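Local coordinates for glycoside hydrolase family 61 (Trichoderma reesei QM6a, PDB 5O2X), which is a copper-dependent lytic polysaccharide monooxygenase of family AA9 that probably cleaves cellulose chains by oxidation, at residues K70-W84 / L133-D146. Sequence-based numbering, arbitrary orientation.
Sequences KAGDTILFQWVPVPW and LISNNNTWVVKIPD. With NAG (2-acetamido-2-deoxy-beta-D-glucopyranose), chain C; MAN (alpha-D-mannopyranose), chain N; MAN (alpha-D-mannopyranose), chain M.
N138 ND2 is held by two carbonyls of the segment 79-84, donating to W79 O at 3.0 Å and, weakly, to P81 O. W79 O lies in the N138 amide plane, while ND2 stands well above the W79 carbonyl plane (74° out of it). N138 OD1 takes W84 N on a lone pair at 2.9 Å. N138 thus holds the loop 81-84, in which the peptide bonds before P81 and P83 are cis, at one end of an antiparallel strand pair, 74-80 with 139-143, where 139-143 is an edge strand of the LPMO beta-sandwich. With alanine in this position, W84 N, W79 O and P81 O would lose these partners, and the loop would probably be free to shift, close to the copper ligand Y174, whose ring W84 meets edge-to-face. The strands run on through the hydrogen-bonded pairs F77-W140 and I75-V142. On their buried face, F77 CE2 packs 3.6 Å from V142 CG1, while H157 stacks on the F77 ring. On the face of T74, L76, Q78 and T139, attached sugars touch the strands. N137 ND2 carries the N-linked NAG. The Q78 chain bends at chi2 (72°), bringing NE2 to N137 O at 2.9 Å in a nearly straight bond. Q78 OE1 accepts O2 of a mannose at 2.7 Å. Farther along, T74 OG1 is hydrogen-bonded to two hydroxyls of another mannose, O6 at 2.8 Å and O4 at 2.9 Å.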
# COMPACT_ATOMS: atom_id res chain seq x y z
N LYS A 70 -6.78 -5.00 15.76
CA LYS A 70 -6.03 -5.90 16.63
C LYS A 70 -4.93 -6.56 15.82
O LYS A 70 -5.13 -6.95 14.66
CB LYS A 70 -6.94 -6.97 17.20
CG LYS A 70 -8.00 -6.39 18.19
CD LYS A 70 -8.98 -7.44 18.75
CE LYS A 70 -9.69 -7.02 20.02
NZ LYS A 70 -10.01 -8.23 20.82
N ALA A 71 -3.76 -6.71 16.42
CA ALA A 71 -2.73 -7.48 15.81
C ALA A 71 -3.30 -8.85 15.43
O ALA A 71 -4.04 -9.45 16.19
CB ALA A 71 -1.56 -7.63 16.77
N GLY A 72 -2.99 -9.30 14.21
CA GLY A 72 -3.54 -10.53 13.65
C GLY A 72 -4.72 -10.31 12.71
O GLY A 72 -5.06 -11.20 11.97
N ASP A 73 -5.33 -9.12 12.75
CA ASP A 73 -6.46 -8.83 11.87
C ASP A 73 -6.00 -8.77 10.41
O ASP A 73 -4.85 -8.42 10.12
CB ASP A 73 -7.09 -7.44 12.23
CG ASP A 73 -7.86 -7.41 13.52
OD1 ASP A 73 -8.08 -8.49 14.10
OD2 ASP A 73 -8.31 -6.27 13.91
N THR A 74 -6.92 -9.11 9.50
CA THR A 74 -6.62 -8.95 8.10
C THR A 74 -7.36 -7.73 7.56
O THR A 74 -8.44 -7.36 8.00
CB THR A 74 -6.89 -10.15 7.22
OG1 THR A 74 -8.27 -10.30 7.02
CG2 THR A 74 -6.14 -11.37 7.66
N ILE A 75 -6.70 -7.08 6.61
CA ILE A 75 -7.21 -5.86 5.97
C ILE A 75 -7.27 -6.13 4.47
O ILE A 75 -6.28 -6.51 3.85
CB ILE A 75 -6.29 -4.67 6.27
CG1 ILE A 75 -6.21 -4.44 7.79
CG2 ILE A 75 -6.81 -3.42 5.53
CD1 ILE A 75 -5.37 -3.27 8.21
N LEU A 76 -8.46 -5.93 3.93
CA LEU A 76 -8.73 -6.03 2.50
C LEU A 76 -8.74 -4.63 1.91
O LEU A 76 -9.42 -3.73 2.41
CB LEU A 76 -10.07 -6.76 2.29
CG LEU A 76 -10.53 -6.87 0.83
CD1 LEU A 76 -11.30 -8.13 0.66
CD2 LEU A 76 -11.35 -5.63 0.40
N PHE A 77 -7.97 -4.46 0.83
CA PHE A 77 -7.92 -3.21 0.07
C PHE A 77 -8.75 -3.39 -1.20
O PHE A 77 -8.54 -4.35 -1.93
CB PHE A 77 -6.49 -2.89 -0.35
CG PHE A 77 -5.53 -2.76 0.79
CD1 PHE A 77 -5.43 -1.60 1.55
CD2 PHE A 77 -4.72 -3.84 1.10
CE1 PHE A 77 -4.53 -1.53 2.59
CE2 PHE A 77 -3.81 -3.78 2.10
CZ PHE A 77 -3.70 -2.64 2.85
N GLN A 78 -9.65 -2.44 -1.47
CA GLN A 78 -10.52 -2.47 -2.66
C GLN A 78 -10.10 -1.39 -3.63
O GLN A 78 -10.31 -0.20 -3.36
CB GLN A 78 -11.96 -2.27 -2.25
CG GLN A 78 -12.94 -2.25 -3.43
CD GLN A 78 -13.10 -3.63 -4.02
OE1 GLN A 78 -13.67 -4.52 -3.36
NE2 GLN A 78 -12.59 -3.85 -5.23
N TRP A 79 -9.53 -1.78 -4.77
CA TRP A 79 -9.14 -0.85 -5.84
C TRP A 79 -10.29 -0.68 -6.84
O TRP A 79 -11.01 -1.64 -7.14
CB TRP A 79 -7.91 -1.38 -6.55
CG TRP A 79 -6.64 -1.27 -5.76
CD1 TRP A 79 -6.15 -2.12 -4.82
CD2 TRP A 79 -5.69 -0.19 -5.85
NE1 TRP A 79 -4.97 -1.64 -4.33
CE2 TRP A 79 -4.65 -0.47 -4.95
CE3 TRP A 79 -5.60 0.97 -6.63
CZ2 TRP A 79 -3.55 0.38 -4.81
CZ3 TRP A 79 -4.53 1.80 -6.50
CH2 TRP A 79 -3.50 1.51 -5.59
N VAL A 80 -10.37 0.52 -7.38
CA VAL A 80 -11.28 0.84 -8.47
C VAL A 80 -10.55 1.72 -9.48
O VAL A 80 -9.61 2.44 -9.12
CB VAL A 80 -12.53 1.58 -7.94
CG1 VAL A 80 -13.35 0.67 -7.06
CG2 VAL A 80 -12.21 2.87 -7.24
N PRO A 81 -10.96 1.71 -10.76
CA PRO A 81 -12.04 0.92 -11.32
C PRO A 81 -11.63 -0.55 -11.54
O PRO A 81 -10.47 -0.91 -11.62
CB PRO A 81 -12.30 1.59 -12.67
CG PRO A 81 -10.93 2.08 -13.07
CD PRO A 81 -10.35 2.58 -11.77
N VAL A 82 -12.64 -1.40 -11.65
CA VAL A 82 -12.46 -2.80 -11.96
C VAL A 82 -12.39 -2.97 -13.48
O VAL A 82 -13.33 -2.51 -14.17
CB VAL A 82 -13.61 -3.63 -11.39
CG1 VAL A 82 -13.50 -5.09 -11.78
CG2 VAL A 82 -13.73 -3.50 -9.88
N PRO A 83 -11.36 -3.60 -14.04
CA PRO A 83 -10.22 -4.20 -13.43
C PRO A 83 -9.04 -3.24 -13.36
O PRO A 83 -8.82 -2.39 -14.21
CB PRO A 83 -9.86 -5.33 -14.38
CG PRO A 83 -10.20 -4.77 -15.74
CD PRO A 83 -11.44 -3.97 -15.49
N TRP A 84 -8.15 -3.50 -12.39
CA TRP A 84 -6.82 -2.89 -12.41
C TRP A 84 -6.15 -3.29 -13.73
O TRP A 84 -6.22 -4.44 -14.12
CB TRP A 84 -6.01 -3.44 -11.22
CG TRP A 84 -4.59 -2.95 -11.23
CD1 TRP A 84 -3.50 -3.62 -11.67
CD2 TRP A 84 -4.15 -1.64 -10.89
NE1 TRP A 84 -2.38 -2.83 -11.64
CE2 TRP A 84 -2.76 -1.60 -11.14
CE3 TRP A 84 -4.77 -0.49 -10.36
CZ2 TRP A 84 -2.01 -0.44 -10.92
CZ3 TRP A 84 -4.01 0.62 -10.13
CH2 TRP A 84 -2.67 0.65 -10.42
N LEU A 133 -4.79 -9.88 -7.69
CA LEU A 133 -5.68 -8.79 -7.32
C LEU A 133 -6.84 -8.70 -8.31
O LEU A 133 -8.02 -8.57 -7.91
CB LEU A 133 -4.88 -7.48 -7.26
CG LEU A 133 -5.68 -6.21 -7.03
CD1 LEU A 133 -4.89 -5.24 -6.17
CD2 LEU A 133 -6.05 -5.54 -8.33
N ILE A 134 -6.56 -8.77 -9.61
CA ILE A 134 -7.62 -8.66 -10.64
C ILE A 134 -8.60 -9.82 -10.46
O ILE A 134 -9.83 -9.64 -10.52
CB ILE A 134 -7.00 -8.65 -12.03
CG1 ILE A 134 -6.23 -7.34 -12.25
CG2 ILE A 134 -8.05 -8.85 -13.11
CD1 ILE A 134 -5.22 -7.38 -13.39
N SER A 135 -8.09 -11.04 -10.26
CA SER A 135 -8.95 -12.20 -10.13
C SER A 135 -9.89 -12.09 -8.94
O SER A 135 -11.02 -12.54 -9.01
CB SER A 135 -8.06 -13.43 -9.99
OG SER A 135 -8.88 -14.58 -9.82
N ASN A 136 -9.43 -11.50 -7.85
CA ASN A 136 -10.22 -11.37 -6.63
C ASN A 136 -10.98 -10.06 -6.57
O ASN A 136 -11.04 -9.38 -5.56
CB ASN A 136 -9.28 -11.55 -5.42
CG ASN A 136 -8.75 -12.97 -5.32
OD1 ASN A 136 -7.51 -13.16 -5.09
ND2 ASN A 136 -9.58 -13.91 -5.45
N ASN A 137 -11.61 -9.72 -7.71
CA ASN A 137 -12.42 -8.51 -7.82
C ASN A 137 -11.68 -7.27 -7.33
O ASN A 137 -12.26 -6.40 -6.66
CB ASN A 137 -13.80 -8.60 -7.17
CG ASN A 137 -14.71 -7.49 -7.65
OD1 ASN A 137 -14.71 -7.17 -8.85
ND2 ASN A 137 -15.48 -6.90 -6.75
N ASN A 138 -10.40 -7.14 -7.73
CA ASN A 138 -9.65 -5.94 -7.48
C ASN A 138 -9.32 -5.71 -6.01
O ASN A 138 -9.27 -4.58 -5.53
CB ASN A 138 -10.33 -4.68 -8.08
CG ASN A 138 -9.73 -4.21 -9.37
OD1 ASN A 138 -9.27 -5.02 -10.21
ND2 ASN A 138 -9.71 -2.90 -9.54
N THR A 139 -9.04 -6.82 -5.30
CA THR A 139 -8.71 -6.73 -3.89
C THR A 139 -7.36 -7.35 -3.62
O THR A 139 -6.85 -8.21 -4.35
CB THR A 139 -9.78 -7.36 -2.99
OG1 THR A 139 -9.82 -8.79 -3.16
CG2 THR A 139 -11.14 -6.75 -3.22
N TRP A 140 -6.80 -6.93 -2.47
CA TRP A 140 -5.57 -7.52 -1.89
C TRP A 140 -5.80 -7.61 -0.42
O TRP A 140 -6.38 -6.69 0.19
CB TRP A 140 -4.35 -6.66 -2.19
CG TRP A 140 -3.06 -7.32 -1.81
CD1 TRP A 140 -2.28 -7.08 -0.70
CD2 TRP A 140 -2.43 -8.39 -2.51
NE1 TRP A 140 -1.21 -7.91 -0.68
CE2 TRP A 140 -1.26 -8.74 -1.77
CE3 TRP A 140 -2.72 -9.09 -3.68
CZ2 TRP A 140 -0.38 -9.76 -2.19
CZ3 TRP A 140 -1.86 -10.07 -4.10
CH2 TRP A 140 -0.73 -10.42 -3.35
N VAL A 141 -5.32 -8.70 0.21
CA VAL A 141 -5.44 -8.92 1.65
C VAL A 141 -4.07 -8.93 2.29
O VAL A 141 -3.18 -9.65 1.82
CB VAL A 141 -6.16 -10.26 1.94
CG1 VAL A 141 -6.23 -10.54 3.44
CG2 VAL A 141 -7.56 -10.21 1.34
N VAL A 142 -3.90 -8.14 3.37
CA VAL A 142 -2.67 -8.17 4.19
C VAL A 142 -3.09 -8.50 5.62
O VAL A 142 -4.14 -8.10 6.07
CB VAL A 142 -1.89 -6.83 4.07
CG1 VAL A 142 -2.58 -5.71 4.83
CG2 VAL A 142 -0.43 -6.99 4.50
N LYS A 143 -2.19 -9.17 6.33
CA LYS A 143 -2.38 -9.47 7.73
C LYS A 143 -1.48 -8.61 8.61
O LYS A 143 -0.26 -8.56 8.38
CB LYS A 143 -2.15 -10.96 7.98
CG LYS A 143 -2.24 -11.31 9.45
CD LYS A 143 -2.19 -12.82 9.68
CE LYS A 143 -1.75 -13.18 11.10
NZ LYS A 143 -1.56 -14.65 11.30
N ILE A 144 -2.08 -7.93 9.58
CA ILE A 144 -1.26 -7.23 10.57
C ILE A 144 -0.60 -8.31 11.46
O ILE A 144 -1.29 -9.17 12.01
CB ILE A 144 -2.12 -6.30 11.40
CG1 ILE A 144 -2.81 -5.27 10.51
CG2 ILE A 144 -1.28 -5.64 12.48
CD1 ILE A 144 -1.92 -4.44 9.63
N PRO A 145 0.73 -8.33 11.57
CA PRO A 145 1.41 -9.44 12.30
C PRO A 145 0.82 -9.65 13.68
O PRO A 145 0.56 -8.69 14.42
CB PRO A 145 2.85 -8.96 12.35
CG PRO A 145 3.03 -8.17 11.09
CD PRO A 145 1.71 -7.43 10.94
N ASP A 146 0.65 -10.92 14.05
CA ASP A 146 0.10 -11.28 15.34
C ASP A 146 0.88 -10.68 16.51
O ASP A 146 0.29 -10.34 17.52
CB ASP A 146 0.12 -12.82 15.52
CG ASP A 146 -0.84 -13.56 14.62
OD1 ASP A 146 -1.98 -13.15 14.57
OD2 ASP A 146 -0.49 -14.62 14.04
C1 NAG C . -16.35 -5.77 -7.08
C2 NAG C . -17.73 -5.88 -6.51
C3 NAG C . -18.53 -4.66 -6.96
C4 NAG C . -17.86 -3.38 -6.57
C5 NAG C . -16.39 -3.38 -6.98
C6 NAG C . -15.63 -2.26 -6.34
C7 NAG C . -19.15 -7.83 -6.16
C8 NAG C . -19.74 -9.07 -6.76
N2 NAG C . -18.36 -7.11 -6.95
O3 NAG C . -19.87 -4.68 -6.45
O4 NAG C . -18.51 -2.24 -7.17
O5 NAG C . -15.75 -4.61 -6.52
O6 NAG C . -15.75 -2.27 -4.93
O7 NAG C . -19.35 -7.51 -4.97
C1 MAN N . -13.37 -11.18 4.74
C2 MAN N . -13.30 -9.99 5.69
C3 MAN N . -12.13 -9.07 5.29
C4 MAN N . -10.85 -9.88 5.25
C5 MAN N . -11.04 -11.03 4.27
C6 MAN N . -9.85 -11.94 4.21
O2 MAN N . -13.13 -10.42 7.02
O3 MAN N . -12.06 -7.98 6.21
O4 MAN N . -9.78 -9.03 4.85
O5 MAN N . -12.13 -11.85 4.64
O6 MAN N . -9.48 -12.38 5.54
C1 MAN M . -14.10 -8.83 -3.34
C2 MAN M . -14.80 -7.63 -2.76
C3 MAN M . -16.06 -8.04 -2.03
C4 MAN M . -16.95 -8.91 -2.88
C5 MAN M . -16.14 -10.05 -3.49
C6 MAN M . -16.92 -10.85 -4.50
O2 MAN M . -15.12 -6.76 -3.85
O3 MAN M . -16.79 -6.88 -1.60
O4 MAN M . -17.99 -9.45 -2.06
O5 MAN M . -14.96 -9.59 -4.15
O6 MAN M . -16.20 -12.00 -4.92